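Local coordinates for histone-lysine N-methyltransferase, H3 lysine-9 specific SUVH4 (Arabidopsis thaliana, PDB 4QEO), which deposits the silencing H3K9 methyl mark on histone H3, using S-adenosyl-L-methionine as methyl donor, and binds methylated DNA, thereby coupling DNA methylation to gene silencing, at a contact of chain A with DNA. Numbering follows the deposited sequence.

Site 1: a contact of chain A with DNA. Residues 85-87, 131. With nucleotides of chain B.
Gly87 and Gln131, from separate segments of the SRA domain, hold two successive phosphates of the DNA strand, those of the methylated cytosine 5CM7 and of DT6, a worked example of backbone recognition beside a flipped base. The backbone N of Gly87 gives a nearly straight hydrogen bond (177° at H) to OP1 of 5CM7, 2.9 Å away. One phosphate earlier, NE2 of the Gln131 amide donates a hydrogen bond to OP1 of DT6 at 2.8 Å. That oxygen lies only 6° out of the amide plane, so the N-H points squarely at it. Although CG of Gln131 leaves wedged between the backbone N and the carbonyl carbon (chi1 64°), the chain beyond runs extended and delivers the amide to the phosphate.

Between these anchors Asn86 lays a face of its amide over the deoxyribose of DT6, with CG 3.6 Å from C4'. Its ND2 also reaches the ring oxygen O4' of the same sugar through a water, which lies 2.8 Å from ND2. Leu85 supplies the apolar contact, its CD2 standing 3.6 Å from C2 of the thymine. DT6 remains paired, whereas 5CM7 is unpaired, as expected for a base turned out of the helix by an SRA domain. Residues 85-87 form a loop leading into strand 88-91, and Gln131 follows strand 125-129; both strand ends thus present the phosphate-binding groups.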
# COMPACT_ATOMS: atom_id res chain seq x y z
N LEU A 85 -10.57 5.89 -17.98
CA LEU A 85 -10.63 7.29 -18.38
C LEU A 85 -11.95 7.99 -17.98
O LEU A 85 -11.92 9.00 -17.28
CB LEU A 85 -10.44 7.36 -19.90
CG LEU A 85 -10.02 8.64 -20.60
CD1 LEU A 85 -8.92 9.33 -19.84
CD2 LEU A 85 -9.55 8.28 -22.03
N ASN A 86 -13.08 7.45 -18.44
CA ASN A 86 -14.39 8.07 -18.20
C ASN A 86 -14.67 8.51 -16.78
O ASN A 86 -14.48 7.73 -15.85
CB ASN A 86 -15.52 7.12 -18.60
CG ASN A 86 -15.49 6.79 -20.06
OD1 ASN A 86 -14.43 6.69 -20.66
ND2 ASN A 86 -16.67 6.65 -20.66
N GLY A 87 -15.17 9.74 -16.63
CA GLY A 87 -15.54 10.26 -15.33
C GLY A 87 -16.78 9.59 -14.77
O GLY A 87 -16.93 9.45 -13.55
N GLN A 131 -20.45 14.55 -19.10
CA GLN A 131 -19.39 14.18 -20.04
C GLN A 131 -19.70 14.73 -21.44
O GLN A 131 -20.87 15.03 -21.78
CB GLN A 131 -19.27 12.65 -20.11
CG GLN A 131 -20.52 11.96 -20.68
CD GLN A 131 -20.36 10.44 -20.87
OE1 GLN A 131 -20.75 9.67 -20.00
NE2 GLN A 131 -19.82 10.02 -22.02
P DT B 6 -17.49 11.61 -24.67
OP1 DT B 6 -18.68 11.78 -23.91
OP2 DT B 6 -17.00 12.69 -25.43
O5' DT B 6 -16.29 11.11 -23.78
C5' DT B 6 -16.50 10.16 -22.76
C4' DT B 6 -15.18 9.65 -22.26
O4' DT B 6 -14.56 8.88 -23.31
C3' DT B 6 -14.18 10.74 -21.89
O3' DT B 6 -13.93 10.77 -20.49
C2' DT B 6 -12.94 10.40 -22.69
C1' DT B 6 -13.18 8.97 -23.10
N1 DT B 6 -12.49 8.57 -24.34
C2 DT B 6 -12.01 7.29 -24.44
O2 DT B 6 -12.18 6.46 -23.58
N3 DT B 6 -11.34 7.02 -25.60
C4 DT B 6 -11.10 7.88 -26.65
O4 DT B 6 -10.48 7.50 -27.62
C5 DT B 6 -11.62 9.22 -26.47
C7 DT B 6 -11.40 10.23 -27.55
C6 DT B 6 -12.28 9.49 -25.34
N1 5CM B 7 -13.68 14.43 -15.34
C2 5CM B 7 -13.79 15.54 -14.49
N3 5CM B 7 -14.94 16.19 -14.32
C4 5CM B 7 -16.02 15.83 -14.95
C5 5CM B 7 -15.92 14.69 -15.86
C5A 5CM B 7 -17.13 14.26 -16.60
C6 5CM B 7 -14.72 14.05 -16.02
O2 5CM B 7 -12.85 15.91 -13.85
N4 5CM B 7 -17.16 16.45 -14.81
C1' 5CM B 7 -12.38 13.82 -15.54
C2' 5CM B 7 -12.21 12.31 -15.53
C3' 5CM B 7 -11.00 12.16 -16.42
C4' 5CM B 7 -11.29 13.17 -17.51
O4' 5CM B 7 -12.00 14.19 -16.85
O3' 5CM B 7 -9.81 12.57 -15.77
C5' 5CM B 7 -12.02 12.63 -18.75
O5' 5CM B 7 -13.24 11.97 -18.52
P 5CM B 7 -14.39 11.92 -19.56
OP1 5CM B 7 -15.56 11.46 -18.89
OP2 5CM B 7 -14.42 13.13 -20.31
O HOH W 1 -16.35 6.45 -23.42

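Site 2: a contact of chain A with DNA. Residues 84-86, 136. With nucleotides of chain B; nucleotides of chain C.
Leu85 and Leu136 meet in the step that 5CM7 has vacated between DT6 and DA8, CD2 of Leu85 standing 3.8 Å from CD1 of Leu136. Leu136, arriving from another loop, packs against bases of both strands: its CD1 is 3.7 Å from N2 of DG7, the unpaired guanine, with N6 of DA8 slightly farther off. The first torsion of Leu85 (chi1 -161°, CG anti to the backbone N) carries CG toward the DNA, and the branch there sends CD1 over the five-membered ring of DA8, 4.0 Å from the centroid. Trp84 sits edge-on at the minor-groove edge of DA8, beside DG7: CZ3 lies 3.3 Å from N3 of DA8, and CH2 is 3.5 Å from N3 of DG7. N3 of DG7 and C2 of DA8 both lie in the indole plane, so the indole abuts the sugar edges of the bases with its rim and does not stack on either. Leu85 CB covers one indole face, near its rim, and should help to fix the ring's tilt. Replacing Trp84 by an alanine would probably leave a gap beside the sugar edges of DA8 and DG7 and deprive Leu85 CB of the indole face it packs on.

The contact is looser at the sugar of DA8. Water does the joining here, one molecule lying 3.1 Å from the backbone O of Trp84 and 3.3 Å from O3' of DA8. In the SRA domain, residues 84-86 belong to the loop between helix 72-78 and strand 88-91, whereas Leu136 comes from the loop after strand 125-129, so two loops approach the DNA.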
# COMPACT_ATOMS: atom_id res chain seq x y z
N TRP A 84 -11.00 3.39 -17.27
CA TRP A 84 -9.76 3.97 -16.77
C TRP A 84 -9.71 5.46 -17.06
O TRP A 84 -8.94 6.20 -16.45
CB TRP A 84 -8.51 3.25 -17.33
CG TRP A 84 -8.38 3.24 -18.84
CD1 TRP A 84 -8.85 2.27 -19.69
CD2 TRP A 84 -7.73 4.22 -19.67
NE1 TRP A 84 -8.56 2.61 -21.00
CE2 TRP A 84 -7.86 3.79 -21.01
CE3 TRP A 84 -7.07 5.43 -19.41
CZ2 TRP A 84 -7.34 4.52 -22.09
CZ3 TRP A 84 -6.55 6.15 -20.48
CH2 TRP A 84 -6.70 5.70 -21.80
N LEU A 85 -10.57 5.89 -17.98
CA LEU A 85 -10.63 7.29 -18.38
C LEU A 85 -11.95 7.99 -17.98
O LEU A 85 -11.92 9.00 -17.28
CB LEU A 85 -10.44 7.36 -19.90
CG LEU A 85 -10.02 8.64 -20.60
CD1 LEU A 85 -8.92 9.33 -19.84
CD2 LEU A 85 -9.55 8.28 -22.03
N ASN A 86 -13.08 7.45 -18.44
CA ASN A 86 -14.39 8.07 -18.20
C ASN A 86 -14.67 8.51 -16.78
O ASN A 86 -14.48 7.73 -15.85
CB ASN A 86 -15.52 7.12 -18.60
CG ASN A 86 -15.49 6.79 -20.06
OD1 ASN A 86 -14.43 6.69 -20.66
ND2 ASN A 86 -16.67 6.65 -20.66
N LEU A 136 -9.69 16.29 -24.37
CA LEU A 136 -8.94 15.43 -23.45
C LEU A 136 -7.56 16.00 -23.18
O LEU A 136 -7.03 15.89 -22.08
CB LEU A 136 -8.78 14.03 -24.03
CG LEU A 136 -9.51 12.88 -23.35
CD1 LEU A 136 -8.98 11.55 -23.87
CD2 LEU A 136 -9.37 12.98 -21.83
P DT B 6 -17.49 11.61 -24.67
OP1 DT B 6 -18.68 11.78 -23.91
OP2 DT B 6 -17.00 12.69 -25.43
O5' DT B 6 -16.29 11.11 -23.78
C5' DT B 6 -16.50 10.16 -22.76
C4' DT B 6 -15.18 9.65 -22.26
O4' DT B 6 -14.56 8.88 -23.31
C3' DT B 6 -14.18 10.74 -21.89
O3' DT B 6 -13.93 10.77 -20.49
C2' DT B 6 -12.94 10.40 -22.69
C1' DT B 6 -13.18 8.97 -23.10
N1 DT B 6 -12.49 8.57 -24.34
C2 DT B 6 -12.01 7.29 -24.44
O2 DT B 6 -12.18 6.46 -23.58
N3 DT B 6 -11.34 7.02 -25.60
C4 DT B 6 -11.10 7.88 -26.65
O4 DT B 6 -10.48 7.50 -27.62
C5 DT B 6 -11.62 9.22 -26.47
C7 DT B 6 -11.40 10.23 -27.55
C6 DT B 6 -12.28 9.49 -25.34
P DA B 8 -9.01 11.72 -14.77
OP1 DA B 8 -9.79 11.31 -13.65
OP2 DA B 8 -7.78 12.39 -14.56
O5' DA B 8 -8.73 10.34 -15.49
C5' DA B 8 -7.74 10.26 -16.50
C4' DA B 8 -6.84 9.08 -16.25
O4' DA B 8 -6.25 8.68 -17.49
C3' DA B 8 -5.66 9.39 -15.34
O3' DA B 8 -5.24 8.19 -14.69
C2' DA B 8 -4.67 9.99 -16.31
C1' DA B 8 -5.00 9.33 -17.65
N9 DA B 8 -5.12 10.22 -18.80
C8 DA B 8 -5.58 11.50 -18.86
N7 DA B 8 -5.60 12.00 -20.07
C5 DA B 8 -5.13 10.96 -20.86
C6 DA B 8 -4.92 10.85 -22.24
N6 DA B 8 -5.16 11.83 -23.11
N1 DA B 8 -4.45 9.68 -22.71
C2 DA B 8 -4.20 8.70 -21.84
N3 DA B 8 -4.37 8.68 -20.53
C4 DA B 8 -4.84 9.86 -20.09
P DG C 7 -0.14 2.76 -27.09
OP1 DG C 7 1.05 2.28 -26.45
OP2 DG C 7 -0.71 2.01 -28.19
O5' DG C 7 -1.34 2.73 -26.06
C5' DG C 7 -1.17 3.02 -24.68
C4' DG C 7 -2.51 2.99 -23.99
O4' DG C 7 -3.21 4.20 -24.32
C3' DG C 7 -3.42 1.86 -24.46
O3' DG C 7 -3.24 0.73 -23.61
C2' DG C 7 -4.81 2.46 -24.31
C1' DG C 7 -4.59 3.95 -24.48
N9 DG C 7 -4.97 4.49 -25.78
C8 DG C 7 -4.80 3.88 -27.00
N7 DG C 7 -5.24 4.60 -27.99
C5 DG C 7 -5.72 5.75 -27.40
C6 DG C 7 -6.32 6.90 -27.97
O6 DG C 7 -6.55 7.13 -29.16
N1 DG C 7 -6.66 7.83 -27.00
C2 DG C 7 -6.47 7.68 -25.66
N2 DG C 7 -6.86 8.69 -24.89
N3 DG C 7 -5.91 6.62 -25.11
C4 DG C 7 -5.57 5.70 -26.03
O HOH W 2 -5.95 5.50 -16.37
O HOH W 3 -16.35 6.45 -23.42

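Sites 1 and 2 are two aspects of one DNA-binding surface: the centres of their C-alpha atoms lie about 4 Å apart, and both include Leu85 and Asn86. The loop ahead of strand 88-91 and the loop after strand 125-129 contribute to each. Site 1 holds the sugar-phosphate backbone on the 5' side of the unpaired methylcytosine, while site 2 fills the helix interior and touches the second strand. Together they illustrate a division of labour that would favour an extruded base, consistent with an SRA domain that directs this histone methyltransferase to methylated DNA.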